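Local atomic coordinates of homoserine O-acetyltransferase (Bacillus anthracis str. 'Ames Ancestor', PDB entry 3I1I), a protein that probably transfers an acetyl group from acetyl-CoA to the hydroxyl of L-homoserine, an early step of methionine biosynthesis, using an alpha/beta-hydrolase fold. Residues Y17-G22 against M122-F127; V178-Q183 against V310-C315; V190-N195 against R225-N230; M229-E234 against G350-V355; Y339-E344 against Y366-R371. One frame throughout, in Å; residues are numbered along the deposited sequence.

Contact 1. Residues Y17-G22 against M122-F127; sequences YTFENG and MDFPVF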
# COMPACT_ATOMS: atom_id res chain seq x y z
N TYR A 17 19.04 -29.01 -4.58
CA TYR A 17 18.68 -28.65 -3.23
C TYR A 17 17.16 -28.89 -3.00
O TYR A 17 16.32 -28.51 -3.82
CB TYR A 17 19.09 -27.21 -2.92
CG TYR A 17 18.48 -26.73 -1.63
CD1 TYR A 17 18.92 -27.22 -0.42
CD2 TYR A 17 17.40 -25.86 -1.63
CE1 TYR A 17 18.34 -26.82 0.76
CE2 TYR A 17 16.79 -25.46 -0.45
CZ TYR A 17 17.27 -25.94 0.75
OH TYR A 17 16.66 -25.59 1.93
N THR A 18 16.81 -29.52 -1.89
CA THR A 18 15.41 -29.71 -1.56
C THR A 18 14.92 -28.65 -0.57
O THR A 18 15.40 -28.54 0.56
CB THR A 18 15.15 -31.11 -1.00
OG1 THR A 18 15.55 -32.07 -2.01
CG2 THR A 18 13.66 -31.31 -0.64
N PHE A 19 13.97 -27.86 -1.03
CA PHE A 19 13.39 -26.78 -0.23
C PHE A 19 12.49 -27.36 0.87
O PHE A 19 12.01 -28.54 0.78
CB PHE A 19 12.56 -25.84 -1.13
CG PHE A 19 13.37 -24.92 -2.00
CD1 PHE A 19 13.35 -23.56 -1.78
CD2 PHE A 19 14.15 -25.42 -3.04
CE1 PHE A 19 14.09 -22.69 -2.59
CE2 PHE A 19 14.90 -24.55 -3.87
CZ PHE A 19 14.88 -23.19 -3.63
N GLU A 20 12.24 -26.54 1.88
CA GLU A 20 11.42 -26.95 3.01
C GLU A 20 10.02 -27.42 2.57
O GLU A 20 9.42 -28.28 3.21
CB GLU A 20 11.33 -25.82 4.03
CG GLU A 20 12.66 -25.60 4.81
CD GLU A 20 13.02 -26.81 5.71
OE1 GLU A 20 12.08 -27.44 6.26
OE2 GLU A 20 14.24 -27.11 5.88
N ASN A 21 9.50 -26.87 1.46
CA ASN A 21 8.21 -27.33 0.93
C ASN A 21 8.33 -28.55 0.02
O ASN A 21 7.35 -28.98 -0.57
CB ASN A 21 7.43 -26.22 0.21
CG ASN A 21 8.16 -25.67 -1.00
OD1 ASN A 21 8.95 -26.36 -1.63
ND2 ASN A 21 7.88 -24.40 -1.32
N GLY A 22 9.53 -29.09 -0.12
CA GLY A 22 9.69 -30.34 -0.81
C GLY A 22 10.09 -30.20 -2.24
O GLY A 22 10.39 -31.20 -2.86
N MSE A 122 6.72 -17.44 -11.87
CA MSE A 122 5.89 -17.87 -10.73
C MSE A 122 5.87 -19.37 -10.49
O MSE A 122 5.30 -19.84 -9.49
CB MSE A 122 4.47 -17.33 -10.84
CG MSE A 122 4.39 -15.81 -10.88
SE MSE A 122 5.43 -14.90 -9.46
CE MSE A 122 4.56 -15.72 -7.92
N ASP A 123 6.53 -20.14 -11.36
CA ASP A 123 6.80 -21.54 -11.03
C ASP A 123 7.96 -21.68 -10.02
O ASP A 123 8.23 -22.79 -9.55
CB ASP A 123 7.07 -22.37 -12.29
CG ASP A 123 7.24 -23.87 -11.98
OD1 ASP A 123 6.37 -24.44 -11.30
OD2 ASP A 123 8.28 -24.46 -12.38
N PHE A 124 8.65 -20.59 -9.66
CA PHE A 124 9.68 -20.73 -8.63
C PHE A 124 9.08 -21.15 -7.30
O PHE A 124 7.99 -20.72 -6.94
CB PHE A 124 10.51 -19.46 -8.46
CG PHE A 124 11.80 -19.69 -7.74
CD1 PHE A 124 12.89 -20.19 -8.43
CD2 PHE A 124 11.90 -19.47 -6.38
CE1 PHE A 124 14.09 -20.45 -7.78
CE2 PHE A 124 13.08 -19.72 -5.72
CZ PHE A 124 14.19 -20.22 -6.41
N PRO A 125 9.78 -22.02 -6.55
CA PRO A 125 9.16 -22.44 -5.30
C PRO A 125 9.23 -21.38 -4.22
O PRO A 125 10.15 -20.58 -4.20
CB PRO A 125 10.02 -23.64 -4.86
CG PRO A 125 11.32 -23.44 -5.53
CD PRO A 125 11.03 -22.74 -6.83
N VAL A 126 8.25 -21.41 -3.33
CA VAL A 126 8.28 -20.59 -2.16
C VAL A 126 9.47 -21.00 -1.31
O VAL A 126 9.69 -22.23 -1.07
CB VAL A 126 6.99 -20.78 -1.35
CG1 VAL A 126 7.11 -20.06 -0.01
CG2 VAL A 126 5.77 -20.29 -2.20
N PHE A 127 10.22 -19.98 -0.88
CA PHE A 127 11.31 -20.17 0.05
C PHE A 127 11.09 -19.43 1.36
O PHE A 127 10.40 -18.41 1.40
CB PHE A 127 12.65 -19.75 -0.59
CG PHE A 127 12.96 -18.27 -0.46
CD1 PHE A 127 13.80 -17.82 0.54
CD2 PHE A 127 12.43 -17.34 -1.36
CE1 PHE A 127 14.12 -16.49 0.66
CE2 PHE A 127 12.73 -15.99 -1.26
CZ PHE A 127 13.57 -15.55 -0.24
O HOH W 1 10.41 -23.80 0.92

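Contact 2. Residues V178-Q183 against V310-C315; sequences VITNPQ and VLMIPC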
# COMPACT_ATOMS: atom_id res chain seq x y z
N VAL A 178 20.03 -8.31 14.98
CA VAL A 178 19.84 -6.85 14.97
C VAL A 178 18.55 -6.45 14.25
O VAL A 178 18.21 -6.98 13.18
CB VAL A 178 21.06 -6.17 14.31
CG1 VAL A 178 20.94 -4.61 14.45
CG2 VAL A 178 22.35 -6.68 14.93
N ILE A 179 17.80 -5.53 14.86
CA ILE A 179 16.49 -5.03 14.30
C ILE A 179 15.66 -6.13 13.65
O ILE A 179 15.28 -6.03 12.51
CB ILE A 179 16.68 -3.81 13.36
CG1 ILE A 179 17.67 -4.11 12.20
CG2 ILE A 179 17.19 -2.62 14.17
CD1 ILE A 179 17.48 -3.22 11.00
N THR A 180 15.37 -7.18 14.42
CA THR A 180 14.69 -8.37 13.94
C THR A 180 13.69 -8.90 15.03
O THR A 180 13.54 -8.32 16.10
CB THR A 180 15.73 -9.47 13.52
OG1 THR A 180 15.09 -10.50 12.74
CG2 THR A 180 16.41 -10.11 14.76
N ASN A 181 13.03 -10.03 14.74
CA ASN A 181 12.07 -10.68 15.67
C ASN A 181 11.96 -12.16 15.31
O ASN A 181 12.25 -12.54 14.16
CB ASN A 181 10.69 -10.04 15.57
CG ASN A 181 10.51 -8.90 16.52
OD1 ASN A 181 10.86 -9.01 17.69
ND2 ASN A 181 9.98 -7.77 16.03
N PRO A 182 11.55 -12.99 16.28
CA PRO A 182 11.45 -14.41 16.04
C PRO A 182 10.31 -14.78 15.11
O PRO A 182 10.30 -15.88 14.56
CB PRO A 182 11.24 -15.01 17.43
CG PRO A 182 10.77 -13.91 18.26
CD PRO A 182 11.24 -12.65 17.68
N GLN A 183 9.34 -13.88 14.98
CA GLN A 183 8.15 -14.10 14.16
C GLN A 183 7.81 -12.77 13.54
O GLN A 183 7.76 -11.79 14.25
CB GLN A 183 6.97 -14.57 15.02
CG GLN A 183 7.22 -15.89 15.73
CD GLN A 183 6.06 -16.29 16.66
OE1 GLN A 183 5.74 -15.57 17.60
NE2 GLN A 183 5.47 -17.47 16.42
N VAL A 310 22.84 -15.66 23.24
CA VAL A 310 22.00 -14.86 22.33
C VAL A 310 21.98 -13.37 22.72
O VAL A 310 21.78 -13.05 23.89
CB VAL A 310 20.53 -15.39 22.29
CG1 VAL A 310 19.55 -14.36 21.67
CG2 VAL A 310 20.47 -16.75 21.53
N LEU A 311 22.20 -12.50 21.72
CA LEU A 311 22.13 -11.04 21.87
C LEU A 311 21.15 -10.45 20.85
O LEU A 311 21.35 -10.60 19.64
CB LEU A 311 23.51 -10.39 21.69
CG LEU A 311 23.58 -8.83 21.81
CD1 LEU A 311 23.06 -8.29 23.22
CD2 LEU A 311 24.96 -8.29 21.53
N MSE A 312 20.07 -9.83 21.33
CA MSE A 312 19.10 -9.15 20.45
C MSE A 312 19.30 -7.61 20.59
O MSE A 312 19.39 -7.06 21.72
CB MSE A 312 17.67 -9.53 20.82
CG MSE A 312 17.27 -11.03 20.77
SE MSE A 312 17.54 -11.76 18.99
CE MSE A 312 15.91 -10.97 18.23
N ILE A 313 19.40 -6.94 19.44
CA ILE A 313 19.63 -5.50 19.37
C ILE A 313 18.51 -4.84 18.57
O ILE A 313 18.63 -4.65 17.37
CB ILE A 313 20.98 -5.19 18.74
CG1 ILE A 313 22.11 -5.93 19.47
CG2 ILE A 313 21.28 -3.67 18.75
CD1 ILE A 313 23.52 -5.75 18.74
N PRO A 314 17.38 -4.56 19.24
CA PRO A 314 16.30 -3.84 18.59
C PRO A 314 16.47 -2.32 18.74
O PRO A 314 17.24 -1.83 19.57
CB PRO A 314 15.08 -4.30 19.38
CG PRO A 314 15.58 -4.44 20.73
CD PRO A 314 16.98 -4.99 20.59
N CYS A 315 15.71 -1.60 17.93
CA CYS A 315 15.61 -0.19 18.04
C CYS A 315 14.21 0.14 18.50
O CYS A 315 13.22 -0.23 17.86
CB CYS A 315 15.84 0.47 16.68
SG CYS A 315 15.83 2.30 16.88

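Contact 3. Residues V190-N195 against R225-N230; sequences VNVAQN and RMMFMN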
# COMPACT_ATOMS: atom_id res chain seq x y z
N VAL A 190 1.26 -7.84 6.97
CA VAL A 190 0.19 -7.36 6.10
C VAL A 190 0.55 -6.00 5.46
O VAL A 190 0.45 -5.80 4.24
CB VAL A 190 -1.17 -7.24 6.86
CG1 VAL A 190 -2.26 -6.80 5.91
CG2 VAL A 190 -1.52 -8.59 7.57
N ASN A 191 0.99 -5.06 6.29
CA ASN A 191 1.10 -3.69 5.79
C ASN A 191 2.23 -3.55 4.82
O ASN A 191 2.12 -2.79 3.89
CB ASN A 191 1.23 -2.64 6.91
CG ASN A 191 0.40 -1.42 6.63
OD1 ASN A 191 -0.64 -1.49 5.98
ND2 ASN A 191 0.85 -0.28 7.13
N VAL A 192 3.30 -4.31 5.02
CA VAL A 192 4.45 -4.23 4.15
C VAL A 192 4.68 -5.46 3.28
O VAL A 192 5.13 -5.31 2.17
CB VAL A 192 5.73 -3.88 4.97
CG1 VAL A 192 6.93 -3.81 4.09
CG2 VAL A 192 5.49 -2.55 5.72
N ALA A 193 4.40 -6.68 3.71
CA ALA A 193 4.59 -7.84 2.79
C ALA A 193 3.36 -8.15 1.90
O ALA A 193 3.47 -8.17 0.68
CB ALA A 193 5.07 -9.07 3.53
N GLN A 194 2.20 -8.40 2.50
CA GLN A 194 1.00 -8.70 1.71
C GLN A 194 0.67 -7.54 0.75
O GLN A 194 0.50 -7.74 -0.45
CB GLN A 194 -0.22 -8.95 2.60
CG GLN A 194 -1.45 -9.32 1.79
CD GLN A 194 -2.72 -9.51 2.59
OE1 GLN A 194 -2.76 -9.30 3.80
NE2 GLN A 194 -3.80 -9.90 1.89
N ASN A 195 0.55 -6.33 1.29
CA ASN A 195 0.25 -5.18 0.48
C ASN A 195 1.24 -4.95 -0.67
O ASN A 195 0.84 -4.53 -1.78
CB ASN A 195 0.13 -3.92 1.34
CG ASN A 195 -1.17 -3.89 2.16
OD1 ASN A 195 -2.10 -4.69 1.93
ND2 ASN A 195 -1.24 -2.97 3.13
N ARG A 225 7.77 1.96 -1.80
CA ARG A 225 7.41 3.09 -0.98
C ARG A 225 6.80 2.65 0.38
O ARG A 225 7.12 3.22 1.40
CB ARG A 225 6.49 4.06 -1.73
CG ARG A 225 6.29 5.35 -1.01
CD ARG A 225 5.88 6.49 -1.91
NE ARG A 225 4.62 6.17 -2.49
CZ ARG A 225 4.34 6.17 -3.79
NH1 ARG A 225 3.14 5.79 -4.17
NH2 ARG A 225 5.23 6.53 -4.70
N MSE A 226 5.99 1.61 0.38
CA MSE A 226 5.44 1.06 1.65
C MSE A 226 6.53 0.62 2.59
O MSE A 226 6.43 0.87 3.77
CB MSE A 226 4.54 -0.15 1.40
CG MSE A 226 3.26 0.16 0.64
SE MSE A 226 2.54 -1.50 -0.05
CE MSE A 226 1.11 -0.78 -1.11
N MSE A 227 7.56 -0.04 2.11
CA MSE A 227 8.66 -0.43 3.00
C MSE A 227 9.41 0.83 3.49
O MSE A 227 9.68 0.97 4.70
CB MSE A 227 9.61 -1.39 2.30
CG MSE A 227 10.43 -2.23 3.23
SE MSE A 227 11.43 -3.63 2.26
CE MSE A 227 12.73 -2.47 1.40
N PHE A 228 9.75 1.72 2.57
CA PHE A 228 10.50 2.94 2.90
C PHE A 228 9.79 3.78 3.96
O PHE A 228 10.41 4.29 4.88
CB PHE A 228 10.69 3.77 1.61
CG PHE A 228 11.42 5.05 1.84
CD1 PHE A 228 12.81 5.04 1.94
CD2 PHE A 228 10.74 6.22 2.04
CE1 PHE A 228 13.52 6.22 2.21
CE2 PHE A 228 11.44 7.45 2.31
CZ PHE A 228 12.83 7.44 2.38
N MSE A 229 8.48 3.93 3.82
CA MSE A 229 7.72 4.71 4.80
C MSE A 229 7.58 4.05 6.18
O MSE A 229 7.06 4.68 7.06
CB MSE A 229 6.33 5.08 4.30
CG MSE A 229 6.30 5.92 3.05
SE MSE A 229 7.36 7.54 3.20
CE MSE A 229 6.47 8.37 4.78
N ASN A 230 8.06 2.83 6.39
CA ASN A 230 8.15 2.29 7.75
C ASN A 230 9.57 2.05 8.25
O ASN A 230 9.79 1.56 9.38
CB ASN A 230 7.32 1.01 7.86
CG ASN A 230 5.83 1.29 7.82
OD1 ASN A 230 5.26 1.86 8.81
ND2 ASN A 230 5.19 1.00 6.65

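Contact 4. Residues M229-E234 against G350-V355; sequences MNAFDE and GHMAGV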
# COMPACT_ATOMS: atom_id res chain seq x y z
N MSE A 229 8.48 3.93 3.82
CA MSE A 229 7.72 4.71 4.80
C MSE A 229 7.58 4.05 6.18
O MSE A 229 7.06 4.68 7.06
CB MSE A 229 6.33 5.08 4.30
CG MSE A 229 6.30 5.92 3.05
SE MSE A 229 7.36 7.54 3.20
CE MSE A 229 6.47 8.37 4.78
N ASN A 230 8.06 2.83 6.39
CA ASN A 230 8.15 2.29 7.75
C ASN A 230 9.57 2.05 8.25
O ASN A 230 9.79 1.56 9.38
CB ASN A 230 7.32 1.01 7.86
CG ASN A 230 5.83 1.29 7.82
OD1 ASN A 230 5.26 1.86 8.81
ND2 ASN A 230 5.19 1.00 6.65
N ALA A 231 10.53 2.45 7.42
CA ALA A 231 11.94 2.16 7.70
C ALA A 231 12.54 3.09 8.74
O ALA A 231 13.55 2.75 9.31
CB ALA A 231 12.78 2.16 6.41
N PHE A 232 11.90 4.22 9.03
CA PHE A 232 12.48 5.23 9.95
C PHE A 232 11.44 5.57 11.04
O PHE A 232 10.34 5.04 11.01
CB PHE A 232 12.88 6.50 9.20
CG PHE A 232 13.91 6.30 8.09
CD1 PHE A 232 15.26 6.49 8.33
CD2 PHE A 232 13.51 5.95 6.81
CE1 PHE A 232 16.23 6.30 7.30
CE2 PHE A 232 14.45 5.75 5.77
CZ PHE A 232 15.83 5.92 6.02
N ASP A 233 11.79 6.41 12.01
CA ASP A 233 10.81 6.97 12.96
C ASP A 233 9.92 7.94 12.22
O ASP A 233 10.34 8.52 11.22
CB ASP A 233 11.53 7.76 14.05
CG ASP A 233 10.60 8.28 15.14
OD1 ASP A 233 10.21 7.50 16.05
OD2 ASP A 233 10.28 9.49 15.11
N GLU A 234 8.69 8.15 12.69
CA GLU A 234 7.80 9.08 12.02
C GLU A 234 8.38 10.50 11.90
O GLU A 234 8.21 11.19 10.89
CB GLU A 234 6.42 9.10 12.68
CG GLU A 234 6.35 9.67 14.08
CD GLU A 234 6.29 11.18 14.11
OE1 GLU A 234 6.35 11.70 15.24
OE2 GLU A 234 6.19 11.83 13.04
N GLY A 350 14.97 4.88 13.33
CA GLY A 350 14.06 3.74 13.43
C GLY A 350 14.74 2.43 13.05
O GLY A 350 15.88 2.17 13.49
N HIS A 351 14.06 1.64 12.21
CA HIS A 351 14.58 0.37 11.73
C HIS A 351 15.99 0.50 11.14
O HIS A 351 16.85 -0.34 11.40
CB HIS A 351 13.65 -0.15 10.66
CG HIS A 351 13.94 -1.54 10.21
ND1 HIS A 351 13.86 -2.64 11.06
CD2 HIS A 351 14.31 -2.01 9.00
CE1 HIS A 351 14.16 -3.72 10.36
NE2 HIS A 351 14.44 -3.37 9.12
N MSE A 352 16.23 1.55 10.35
CA MSE A 352 17.50 1.74 9.65
C MSE A 352 18.65 2.09 10.58
O MSE A 352 19.80 2.11 10.14
CB MSE A 352 17.36 2.86 8.61
CG MSE A 352 16.36 2.58 7.49
SE MSE A 352 16.66 0.79 6.71
CE MSE A 352 18.40 0.94 5.94
N ALA A 353 18.37 2.34 11.85
CA ALA A 353 19.44 2.46 12.84
C ALA A 353 20.34 1.21 12.83
O ALA A 353 21.54 1.25 13.14
CB ALA A 353 18.88 2.73 14.26
N GLY A 354 19.74 0.07 12.51
CA GLY A 354 20.46 -1.18 12.55
C GLY A 354 21.52 -1.26 11.48
O GLY A 354 22.43 -2.05 11.59
N VAL A 355 21.40 -0.44 10.43
CA VAL A 355 22.40 -0.40 9.38
C VAL A 355 23.17 0.92 9.39
O VAL A 355 24.34 0.93 9.12
CB VAL A 355 21.72 -0.65 8.00
CG1 VAL A 355 22.72 -0.61 6.90
CG2 VAL A 355 20.99 -2.00 8.02
O HOH W 2 11.03 2.39 11.62

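Contact 5. Residues Y339-E344 against Y366-R371; sequences YAEVYE and YEFLNR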
# COMPACT_ATOMS: atom_id res chain seq x y z
N TYR A 339 21.84 -18.18 28.27
CA TYR A 339 22.38 -16.84 28.26
C TYR A 339 21.76 -16.06 27.09
O TYR A 339 21.94 -16.44 25.90
CB TYR A 339 23.92 -16.84 28.14
CG TYR A 339 24.48 -15.44 28.34
CD1 TYR A 339 24.96 -15.02 29.57
CD2 TYR A 339 24.43 -14.52 27.31
CE1 TYR A 339 25.44 -13.69 29.75
CE2 TYR A 339 24.89 -13.22 27.47
CZ TYR A 339 25.40 -12.81 28.68
OH TYR A 339 25.82 -11.50 28.78
N ALA A 340 21.07 -14.97 27.42
CA ALA A 340 20.36 -14.19 26.43
C ALA A 340 20.14 -12.78 26.96
O ALA A 340 19.82 -12.61 28.15
CB ALA A 340 19.04 -14.85 26.07
N GLU A 341 20.34 -11.77 26.10
CA GLU A 341 20.15 -10.37 26.50
C GLU A 341 19.63 -9.51 25.35
O GLU A 341 19.83 -9.83 24.17
CB GLU A 341 21.43 -9.76 27.11
CG GLU A 341 22.68 -9.73 26.23
CD GLU A 341 23.94 -9.07 26.94
OE1 GLU A 341 23.83 -7.93 27.48
OE2 GLU A 341 25.03 -9.71 26.93
N VAL A 342 18.93 -8.44 25.72
CA VAL A 342 18.48 -7.39 24.80
C VAL A 342 19.36 -6.18 25.06
O VAL A 342 19.58 -5.80 26.19
CB VAL A 342 17.02 -6.94 25.04
CG1 VAL A 342 16.65 -5.84 24.05
CG2 VAL A 342 16.03 -8.13 24.94
N TYR A 343 19.88 -5.59 23.99
CA TYR A 343 20.52 -4.30 24.08
C TYR A 343 19.78 -3.41 23.10
O TYR A 343 19.92 -3.55 21.90
CB TYR A 343 21.96 -4.45 23.71
CG TYR A 343 22.78 -3.20 23.81
CD1 TYR A 343 23.30 -2.78 25.03
CD2 TYR A 343 23.09 -2.45 22.67
CE1 TYR A 343 24.08 -1.64 25.11
CE2 TYR A 343 23.86 -1.33 22.74
CZ TYR A 343 24.35 -0.93 23.95
OH TYR A 343 25.12 0.18 24.00
N GLU A 344 18.93 -2.54 23.65
CA GLU A 344 18.02 -1.69 22.87
C GLU A 344 18.65 -0.35 22.56
O GLU A 344 19.10 0.36 23.43
CB GLU A 344 16.71 -1.47 23.62
CG GLU A 344 15.70 -0.72 22.77
CD GLU A 344 14.27 -0.86 23.26
OE1 GLU A 344 14.05 -0.77 24.48
OE2 GLU A 344 13.35 -1.07 22.45
N TYR A 366 31.28 -6.10 20.02
CA TYR A 366 32.64 -6.46 20.34
C TYR A 366 32.72 -7.25 21.64
O TYR A 366 33.31 -8.29 21.69
CB TYR A 366 33.48 -5.18 20.44
CG TYR A 366 34.87 -5.45 20.88
CD1 TYR A 366 35.81 -5.96 19.99
CD2 TYR A 366 35.24 -5.25 22.20
CE1 TYR A 366 37.11 -6.26 20.41
CE2 TYR A 366 36.54 -5.52 22.63
CZ TYR A 366 37.46 -6.01 21.73
OH TYR A 366 38.72 -6.27 22.18
N GLU A 367 32.12 -6.73 22.70
CA GLU A 367 32.10 -7.39 24.02
C GLU A 367 31.46 -8.78 23.92
O GLU A 367 31.94 -9.74 24.51
CB GLU A 367 31.34 -6.49 25.02
CG GLU A 367 30.93 -7.09 26.39
CD GLU A 367 30.06 -6.08 27.23
OE1 GLU A 367 29.03 -6.47 27.83
OE2 GLU A 367 30.41 -4.87 27.27
N PHE A 368 30.38 -8.88 23.16
CA PHE A 368 29.65 -10.13 23.05
C PHE A 368 30.43 -11.19 22.27
O PHE A 368 30.44 -12.37 22.65
CB PHE A 368 28.31 -9.87 22.38
CG PHE A 368 27.37 -10.99 22.50
CD1 PHE A 368 26.72 -11.24 23.68
CD2 PHE A 368 27.11 -11.81 21.42
CE1 PHE A 368 25.82 -12.30 23.80
CE2 PHE A 368 26.21 -12.87 21.55
CZ PHE A 368 25.57 -13.10 22.73
N LEU A 369 31.12 -10.77 21.22
CA LEU A 369 31.98 -11.67 20.47
C LEU A 369 33.14 -12.22 21.32
O LEU A 369 33.68 -13.27 21.03
CB LEU A 369 32.53 -10.98 19.23
CG LEU A 369 31.48 -10.68 18.16
CD1 LEU A 369 32.12 -9.88 17.01
CD2 LEU A 369 30.77 -11.99 17.66
N ASN A 370 33.47 -11.51 22.39
CA ASN A 370 34.51 -11.93 23.32
C ASN A 370 34.03 -12.60 24.59
O ASN A 370 34.83 -13.05 25.35
CB ASN A 370 35.36 -10.72 23.68
CG ASN A 370 36.24 -10.32 22.55
OD1 ASN A 370 37.10 -11.10 22.15
ND2 ASN A 370 36.00 -9.14 21.97
N ARG A 371 32.74 -12.68 24.83
CA ARG A 371 32.26 -13.40 26.00
C ARG A 371 32.25 -14.91 25.70
O ARG A 371 31.96 -15.34 24.57
CB ARG A 371 30.88 -12.89 26.36
CG ARG A 371 30.21 -13.60 27.50
CD ARG A 371 28.77 -13.19 27.53
NE ARG A 371 28.65 -11.75 27.78
CZ ARG A 371 28.73 -11.19 28.99
NH1 ARG A 371 28.90 -11.95 30.07
NH2 ARG A 371 28.61 -9.86 29.12
O HOH W 3 28.21 -8.88 26.36

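Contact 1. Residues Y17-G22 against M122-F127
Strand 10-18 runs out at Thr18 into a type I beta turn from Phe19 to Gly22, closed by Gly22 N to Phe19 O at 2.7 Å, and this turn faces the chain 122-127, which leaves a 3-10 turn at Asp123, with the CA atoms of Phe19 and Phe127 6.9 Å apart. Phe19 carries most of the packing. Its CG lies anti to the carbonyl carbon (chi1 -75°), which sends the ring toward the loop so that Pro125 CG sits over the centre of one face, 3.9 Å from the centroid, a CH-pi contact. Tyr17 covers the opposite face with CE2. At the ring edge, in plane, Phe127 CB approaches Phe19 CE1 to 3.8 Å, while the Phe124 ring meets CZ with its own CZ. The pairing joins the hairpin of strands 10-18 and 24-34, at the margin of the alpha/beta-hydrolase sheet, to the loop leading into helix 129-142. Polar contact is made through water: one molecule accepts from Asn21 N and donates to Val126 O at 2.6 Å. Asn21 ND2 also comes within 2.8 Å of Val126 O, but at an angle too poor for a bond; its OD1 takes Arg23 N, and ND2 makes a weak hydrogen bond to Tyr251 O of the second subunit.

Contact 2. Residues V178-Q183 against V310-C315
A single backbone hydrogen bond, Ile179 N to Ile313 O at 2.8 Å, joins the ends of two parallel strands. It is nearly straight at the hydrogen (172°), although the donor stands above the carbonyl plane. The same oxygen receives a CA-H contact from Val178, whose CG1 also rests against it. Val178 and Ile313, paired across the bridge, point their side chains the same way, and Val178 CG2 touches Ile313 CD1 at 4.1 Å. The chains part after Ile179 and Pro314: Ile179 has left-handed backbone angles, and its CG2 reaches Cys315 CB at 4.2 Å. On the other side of the sheet Met312, bent at chi2 and chi3, brings its terminal CE to 3.6 Å from Thr180 CG2, crossing it at about a right angle. Thr180 is fixed in turn by OG1 bonded to Ser155 O, the backbone of the probable nucleophile, and by its own carbonyl bonded to Asn326 ND2. The pair thus lies at the carboxyl ends of strands 174-178 and 309-313, toward the 340-342 edge of the alpha/beta-hydrolase sheet, with helices 156-167 and 324-335 packed over Thr180, Met312 and Pro314.

Contact 3. Residues V190-N195 against R225-N230
With CG1 anti to the backbone N (chi1 180°), Val192 presents both methyls to helix 217-228, and Met226 swings CG anti to its carbonyl carbon (chi1 -66°) and then runs extended toward helix 186-202. Val192 CG1 packs on Met227 CG at 3.9 Å, the two side chains crossing at about a right angle. The other methyl, CG2, lies 3.7 Å from Asn230 ND2 as these side chains slide past each other in opposite directions. That amide is held by a bond from Asn230 ND2 to Met226 O at 3.1 Å, made in the carbonyl plane. Met226 SE comes to rest 3.7 Å from Asn195 CB, with its CE beyond, near Asn195 O. The polar end of Asn195 turns to another chain: OD1 accepts from Arg225 NE of the second subunit, and Met226 packs on Met226 of that subunit. This is helix-helix packing in the helical region inserted between strands 174-178 and 309-313 of the alpha/beta-hydrolase fold, at a subunit interface.

Contact 4. Residues M229-E234 against G350-V355
Water 2 is held by three backbone atoms: it donates to Asn230 O at 2.7 Å and, weakly, to Phe232 O, and accepts from His351 N at 3.2 Å. It thus ties the loop before helix 234-240 to the turn carrying His351, the probable base of a Ser-His-Asp triad in this alpha/beta-hydrolase fold. A direct bond lies beside it, Met352 N to Ala231 O at 3.1 Å, with the donor nearly along the C=O axis and an angle of 147° at the hydrogen. Ala231 O also approaches His351 CB at 3.2 Å. The imidazole leaves with CG anti to the backbone N (chi1 -172°); its ND1 bonds Asp318 OD2 and its NE2 bonds Ser155 OG. Gly350 lets the chains come this near: its phi is positive, and a CB there would run into Phe232 C and Asp233 N. Met352 has CG anti to its carbonyl carbon and then folds back at chi2 and chi3. Met352 CG touches Ala231 CB at 3.8 Å and also lies over one face of the Phe232 ring, a CH-pi contact 3.9 Å from the centroid and offset toward the rim.

Contact 5. Residues Y339-E344 against Y366-R371
Arg371 leaves the end of helix 362-370 with CG anti to the backbone N (chi1 176°), stays extended through chi2 and bends at chi3 (-62°), laying its outer half across the end of Tyr339. CB and CG only carry the chain outward. CD is the first to touch, 3.6 Å from Tyr339 CZ, in an off-centre CH-pi contact with the ring. NE follows at 3.5 Å from the same CZ, and Arg371 CZ then comes within 2.9 Å of Tyr339 OH. That oxygen lies over the guanidinium face, so none of the three nitrogens has a good angle for a hydrogen bond to it; the two planes are 25° apart. The hydroxyl instead donates to Glu341 OE2 at 2.7 Å, meeting it from above the carboxylate plane. At the tip, Arg371 NH2 gives a bond to water 3 at 3.0 Å, and the water donates to Glu367 OE1 and, weakly, to Glu341 OE2. Arg371 NH2 and Glu367 OE1 also form a long salt bridge. The positive charge probably eases the nearness of the two glutamates, as does Lys364, which is salt-bridged to both. Beneath this polar layer Phe368 turns its ring edge to Glu341 OE2 and to Tyr339, Tyr339 CE2 lying 3.9 Å from Phe368 CE1. Such packing of the last helix, 362-370, on edge strand 340-342 of the central sheet belongs to the alpha/beta-hydrolase fold.

In the fold
Contacts 1, 2 and 5 all reach the central sheet: contact 1 at the hairpin margin, contact 5 at the other outermost strand, their centres about 35 Å apart. Contacts 2 and 5 sit on neighbouring strands, centres about 12 Å apart, where Met312 probably bonds to the backbone of Glu341 and Tyr343. Contact 4 brings in the probable catalytic site, His351 with Ser155 and Asp318, and meets contact 2 directly: Ile179 CD1 lies 3.0 Å from His351 O. Contact 3 shares Met229 and Asn230 with contact 4, their centres about 12 Å apart, so the chain leaving the helix pair runs directly into the loop that packs against the histidine turn. Contacts 1, 3 and 4 also touch the second subunit.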